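Local coordinates for protein yeast glycogen phosphorylase (Saccharomyces cerevisiae, PDB 1YGP) that belongs to the carbohydrate phosphorylase family of the GT-B clan, holds pyridoxal-5'-phosphate in a pocket and forms a two-chain assembly, at residues D590-E595 against K689-A694; Y624-M629 against E682-L687. All blocks are in the same frame, centred on the assembly; numbering follows the deposited sequence.

Overall arrangement
Both contacts belong to the C-terminal half of the GT-B architecture, the Rossmann-like domain built on a six-stranded parallel sheet ordered 3-2-1-4-5-6. Along the chain, 624-629 and 682-687 both fall between 590-595 and 689-694, so the two halves of contact 1 enclose contact 2. Their centres lie about 15 Å apart, and they touch where Asn593 meets His686. Residues 682-687 run straight into edge strand 688-693, so one continuous piece of chain serves both contacts: its turn packs on helix 615-634, its strand on the connection ahead of strand 601-606. Pyridoxal-5'-phosphate pocket residues Tyr696, Asn697 and Val698 follow soon after this strand.

Contact 1 (D590-E595 against K689-A694); sequences DIINRE and KVVFVA
Lys689, Val691 and the two isoleucines Ile591 and Ile592 form a mixed contact, one lysine-to-carbonyl hydrogen bond beside a small apolar patch, where an irregular connection leans on the edge strand of the C-terminal Rossmann-like sheet. Lys689 makes the polar part. Its CG stands anti to the carbonyl carbon, and the chain then bends at chi2 (-71°) and again at chi4, the second bend bringing NZ to the backbone of the connection. There Lys689 NZ donates to Ile591 O at 3.0 Å. The approach is nearly head-on, with a C=O...N angle of 159° and the nitrogen tilted 16° from the carbonyl plane. The aliphatic part comes along too: Lys689 CD lies 4.4 Å from Ile591 CG2. Asn593 is looser, its N 4.0 Å from Lys689 NZ.

The apolar part is a meeting of methyl branches. Ile591 CG2 comes to 3.9 Å from Val691 CG2, the two side chains lying askew to one another. Ile592 CG1 lies 4.4 Å from Val691 CG2 as well, so one valine branch takes both isoleucines.

Within 590-595, Arg594 NH1 and Asp590 OD1 form a salt bridge at 2.8 Å, and Arg594 NH2 pairs with Asp580 on helix 562-584.

Strand 688-693 is bonded through its backbone to parallel strand 649-654, and Val690, alternating in direction with Lys689 and Val691, turns from the connection to pack on helix 662-678, at Ile671, Val674 and Ala675. On the connection's side, Ile582 of helix 562-584 touches Ile591, Ile592 and Val691 alike, while in strand 649-654 Val650 lies against Ile592 and Ile652 against Val691.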
loop_
_atom_site.group_PDB
_atom_site.type_symbol
_atom_site.label_atom_id
_atom_site.label_comp_id
_atom_site.label_asym_id
_atom_site.label_seq_id
_atom_site.Cartn_x
_atom_site.Cartn_y
_atom_site.Cartn_z
ATOM N N ASP A 590 36.854 -5.602 4.910
ATOM C CA ASP A 590 36.956 -6.984 4.472
ATOM C C ASP A 590 37.125 -7.874 5.703
ATOM O O ASP A 590 37.734 -7.419 6.677
ATOM C CB ASP A 590 38.170 -7.192 3.541
ATOM C CG ASP A 590 37.961 -6.988 2.035
ATOM O OD1 ASP A 590 37.054 -7.586 1.455
ATOM O OD2 ASP A 590 38.733 -6.250 1.424
ATOM N N ILE A 591 36.540 -9.085 5.731
ATOM C CA ILE A 591 36.794 -10.022 6.821
ATOM C C ILE A 591 37.771 -11.031 6.237
ATOM O O ILE A 591 38.844 -11.289 6.784
ATOM C CB ILE A 591 35.544 -10.835 7.304
ATOM C CG1 ILE A 591 34.359 -9.938 7.629
ATOM C CG2 ILE A 591 35.953 -11.645 8.546
ATOM C CD1 ILE A 591 34.596 -8.876 8.719
ATOM N N ILE A 592 37.407 -11.621 5.093
ATOM C CA ILE A 592 38.230 -12.650 4.471
ATOM C C ILE A 592 39.424 -11.988 3.816
ATOM O O ILE A 592 39.274 -10.968 3.133
ATOM C CB ILE A 592 37.391 -13.425 3.434
ATOM C CG1 ILE A 592 36.318 -14.193 4.187
ATOM C CG2 ILE A 592 38.248 -14.382 2.612
ATOM C CD1 ILE A 592 35.342 -14.949 3.279
ATOM N N ASN A 593 40.596 -12.592 4.019
ATOM C CA ASN A 593 41.852 -12.097 3.462
ATOM C C ASN A 593 41.942 -12.416 1.971
ATOM O O ASN A 593 42.207 -13.553 1.588
ATOM C CB ASN A 593 42.980 -12.755 4.236
ATOM C CG ASN A 593 44.390 -12.326 3.867
ATOM O OD1 ASN A 593 45.128 -11.880 4.745
ATOM N ND2 ASN A 593 44.891 -12.494 2.656
ATOM N N ARG A 594 41.772 -11.420 1.106
ATOM C CA ARG A 594 41.721 -11.658 -0.333
ATOM C C ARG A 594 42.967 -12.255 -0.979
ATOM O O ARG A 594 42.867 -12.966 -1.981
ATOM C CB ARG A 594 41.362 -10.351 -1.042
ATOM C CG ARG A 594 40.089 -9.736 -0.459
ATOM C CD ARG A 594 39.647 -8.533 -1.252
ATOM N NE ARG A 594 38.396 -8.818 -1.930
ATOM C CZ ARG A 594 37.353 -7.980 -1.904
ATOM N NH1 ARG A 594 37.395 -6.823 -1.256
ATOM N NH2 ARG A 594 36.229 -8.328 -2.516
ATOM N N GLU A 595 44.180 -12.016 -0.474
ATOM C CA GLU A 595 45.357 -12.652 -1.061
ATOM C C GLU A 595 45.318 -14.111 -0.634
ATOM O O GLU A 595 44.876 -14.375 0.484
ATOM N N LYS A 689 39.075 -18.101 9.493
ATOM C CA LYS A 689 38.081 -17.036 9.686
ATOM C C LYS A 689 36.704 -17.681 9.835
ATOM O O LYS A 689 36.437 -18.735 9.242
ATOM C CB LYS A 689 38.005 -16.100 8.488
ATOM C CG LYS A 689 39.268 -15.298 8.211
ATOM C CD LYS A 689 39.449 -14.247 9.287
ATOM C CE LYS A 689 40.810 -13.577 9.250
ATOM N NZ LYS A 689 41.039 -12.928 7.974
ATOM N N VAL A 690 35.796 -17.112 10.614
ATOM C CA VAL A 690 34.433 -17.618 10.777
ATOM C C VAL A 690 33.602 -16.410 10.373
ATOM O O VAL A 690 33.905 -15.290 10.795
ATOM C CB VAL A 690 34.106 -17.986 12.244
ATOM C CG1 VAL A 690 32.654 -18.404 12.412
ATOM C CG2 VAL A 690 35.002 -19.124 12.656
ATOM N N VAL A 691 32.564 -16.556 9.563
ATOM C CA VAL A 691 31.754 -15.432 9.111
ATOM C C VAL A 691 30.301 -15.874 9.279
ATOM O O VAL A 691 30.006 -17.060 9.077
ATOM C CB VAL A 691 32.118 -15.157 7.630
ATOM C CG1 VAL A 691 31.125 -14.183 7.040
ATOM C CG2 VAL A 691 33.521 -14.567 7.507
ATOM N N PHE A 692 29.374 -15.009 9.674
ATOM C CA PHE A 692 27.967 -15.383 9.745
ATOM C C PHE A 692 27.203 -14.449 8.813
ATOM O O PHE A 692 27.312 -13.241 9.003
ATOM C CB PHE A 692 27.433 -15.219 11.160
ATOM C CG PHE A 692 25.973 -15.640 11.318
ATOM C CD1 PHE A 692 24.944 -14.726 11.113
ATOM C CD2 PHE A 692 25.663 -16.949 11.688
ATOM C CE1 PHE A 692 23.623 -15.128 11.278
ATOM C CE2 PHE A 692 24.343 -17.350 11.854
ATOM C CZ PHE A 692 23.320 -16.434 11.646
ATOM N N VAL A 693 26.424 -14.866 7.815
ATOM C CA VAL A 693 25.670 -13.941 6.986
ATOM C C VAL A 693 24.249 -13.722 7.501
ATOM O O VAL A 693 23.419 -14.642 7.622
ATOM C CB VAL A 693 25.690 -14.496 5.586
ATOM C CG1 VAL A 693 24.758 -13.723 4.658
ATOM C CG2 VAL A 693 27.141 -14.412 5.101
ATOM N N ALA A 694 23.914 -12.473 7.838
ATOM C CA ALA A 694 22.571 -12.179 8.304
ATOM C C ALA A 694 21.550 -12.152 7.184
ATOM O O ALA A 694 21.847 -11.864 6.023
ATOM C CB ALA A 694 22.520 -10.840 8.982
#

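Contact 2 (Y624-M629 against E682-L687); sequences YRYLAM and ESIEHL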
loop_
_atom_site.group_PDB
_atom_site.type_symbol
_atom_site.label_atom_id
_atom_site.label_comp_id
_atom_site.label_asym_id
_atom_site.label_seq_id
_atom_site.Cartn_x
_atom_site.Cartn_y
_atom_site.Cartn_z
ATOM N N TYR A 624 37.615 -26.702 18.202
ATOM C CA TYR A 624 38.643 -27.735 18.313
ATOM C C TYR A 624 39.854 -27.390 17.456
ATOM O O TYR A 624 40.964 -27.321 17.991
ATOM C CB TYR A 624 38.122 -29.125 17.877
ATOM C CG TYR A 624 39.257 -30.153 17.767
ATOM C CD1 TYR A 624 39.787 -30.748 18.917
ATOM C CD2 TYR A 624 39.835 -30.411 16.513
ATOM C CE1 TYR A 624 40.899 -31.582 18.808
ATOM C CE2 TYR A 624 40.946 -31.239 16.401
ATOM C CZ TYR A 624 41.471 -31.819 17.552
ATOM O OH TYR A 624 42.570 -32.649 17.434
ATOM N N ARG A 625 39.684 -27.182 16.156
ATOM C CA ARG A 625 40.789 -26.856 15.289
ATOM C C ARG A 625 41.505 -25.640 15.857
ATOM O O ARG A 625 42.701 -25.756 16.099
ATOM C CB ARG A 625 40.265 -26.570 13.888
ATOM C CG ARG A 625 41.353 -26.126 12.912
ATOM C CD ARG A 625 40.752 -25.610 11.626
ATOM N NE ARG A 625 40.877 -26.555 10.530
ATOM C CZ ARG A 625 41.561 -26.204 9.433
ATOM N NH1 ARG A 625 42.149 -24.995 9.333
ATOM N NH2 ARG A 625 41.613 -27.041 8.400
ATOM N N TYR A 626 40.826 -24.537 16.181
ATOM C CA TYR A 626 41.456 -23.336 16.727
ATOM C C TYR A 626 42.317 -23.625 17.968
ATOM O O TYR A 626 43.469 -23.184 18.079
ATOM C CB TYR A 626 40.381 -22.318 17.089
ATOM C CG TYR A 626 40.928 -21.038 17.685
ATOM C CD1 TYR A 626 41.729 -20.196 16.906
ATOM C CD2 TYR A 626 40.598 -20.684 18.997
ATOM C CE1 TYR A 626 42.193 -18.988 17.438
ATOM C CE2 TYR A 626 41.058 -19.478 19.534
ATOM C CZ TYR A 626 41.850 -18.635 18.748
ATOM O OH TYR A 626 42.278 -17.421 19.258
ATOM N N LEU A 627 41.770 -24.390 18.906
ATOM C CA LEU A 627 42.491 -24.777 20.105
ATOM C C LEU A 627 43.737 -25.593 19.776
ATOM O O LEU A 627 44.804 -25.388 20.363
ATOM C CB LEU A 627 41.537 -25.561 20.996
ATOM C CG LEU A 627 41.155 -24.947 22.332
ATOM C CD1 LEU A 627 41.123 -23.416 22.302
ATOM C CD2 LEU A 627 39.816 -25.551 22.687
ATOM N N ALA A 628 43.634 -26.470 18.792
ATOM C CA ALA A 628 44.759 -27.254 18.351
ATOM C C ALA A 628 45.826 -26.363 17.702
ATOM O O ALA A 628 47.018 -26.495 17.987
ATOM C CB ALA A 628 44.254 -28.282 17.361
ATOM N N MET A 629 45.434 -25.381 16.890
ATOM C CA MET A 629 46.355 -24.480 16.208
ATOM C C MET A 629 47.163 -23.666 17.193
ATOM O O MET A 629 48.388 -23.603 17.149
ATOM C CB MET A 629 45.646 -23.471 15.347
ATOM C CG MET A 629 44.694 -23.970 14.304
ATOM S SD MET A 629 44.112 -22.497 13.438
ATOM C CE MET A 629 44.937 -22.829 11.909
ATOM N N GLU A 682 45.692 -12.398 15.846
ATOM C CA GLU A 682 46.893 -12.249 15.045
ATOM C C GLU A 682 47.797 -13.456 14.901
ATOM O O GLU A 682 48.292 -13.720 13.810
ATOM C CB GLU A 682 47.737 -11.130 15.609
ATOM N N SER A 683 47.946 -14.226 15.978
ATOM C CA SER A 683 48.833 -15.381 16.042
ATOM C C SER A 683 48.629 -16.430 14.960
ATOM O O SER A 683 49.594 -16.995 14.439
ATOM C CB SER A 683 48.676 -16.059 17.390
ATOM O OG SER A 683 48.000 -15.233 18.334
ATOM N N ILE A 684 47.377 -16.698 14.586
ATOM C CA ILE A 684 47.134 -17.734 13.599
ATOM C C ILE A 684 47.124 -17.148 12.196
ATOM O O ILE A 684 46.637 -17.782 11.257
ATOM C CB ILE A 684 45.787 -18.483 13.894
ATOM C CG1 ILE A 684 44.586 -17.554 13.989
ATOM C CG2 ILE A 684 45.974 -19.229 15.195
ATOM C CD1 ILE A 684 43.257 -18.313 14.043
ATOM N N GLU A 685 47.606 -15.915 12.054
ATOM C CA GLU A 685 47.757 -15.207 10.793
ATOM C C GLU A 685 46.843 -15.523 9.599
ATOM O O GLU A 685 47.268 -15.857 8.493
ATOM C CB GLU A 685 49.230 -15.364 10.388
ATOM N N HIS A 686 45.523 -15.384 9.809
ATOM C CA HIS A 686 44.498 -15.600 8.783
ATOM C C HIS A 686 44.390 -17.035 8.278
ATOM O O HIS A 686 43.864 -17.288 7.193
ATOM C CB HIS A 686 44.714 -14.708 7.537
ATOM C CG HIS A 686 44.843 -13.231 7.846
ATOM N ND1 HIS A 686 45.594 -12.348 7.210
ATOM C CD2 HIS A 686 44.211 -12.576 8.871
ATOM C CE1 HIS A 686 45.449 -11.190 7.801
ATOM N NE2 HIS A 686 44.612 -11.344 8.799
ATOM N N LEU A 687 44.855 -18.024 9.038
ATOM C CA LEU A 687 44.685 -19.390 8.615
ATOM C C LEU A 687 43.258 -19.826 8.826
ATOM O O LEU A 687 42.850 -20.787 8.181
ATOM C CB LEU A 687 45.619 -20.315 9.388
ATOM C CG LEU A 687 46.972 -20.648 8.793
ATOM C CD1 LEU A 687 46.842 -20.998 7.322
ATOM C CD2 LEU A 687 47.852 -19.432 8.858
#
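Tyr626, Met629, Ile684 and Leu687 meet through apolar packing alone. The tyrosine receives Ile684 at its ring edge: CD1 of the isoleucine lies close to the ring plane, 3.6 Å from Tyr626 CE1 and 3.8 Å from Tyr626 CD1, the two side chains crossing at about a right angle. Ile684 CG1 sits between the backbone N and the carbonyl carbon (chi1 55°), and an extended chi2 carries CD1 onward to the ring.

Met629 brings in the thioether contacts. Met629 SD lies 4.2 Å from Ile684 CG2, and the bend at chi3 (111°) places Met629 CE 3.6 Å from Leu687 CB.

Ile684 and Leu687 are the two ends of a type I' beta turn, closed by the bond from Leu687 N to Ile684 O. In this Rossmann-like domain the turn leads into edge strand 688-693, while helix 615-634 belongs to the crossover joining strands 601-606 and 649-654.

Polar groups find partners beyond the two segments. Arg625 passes near Leu687 but forms a salt bridge with Asp835 and a hydrogen bond with Pro647 O; Tyr626 OH has a weak bond to Asp681.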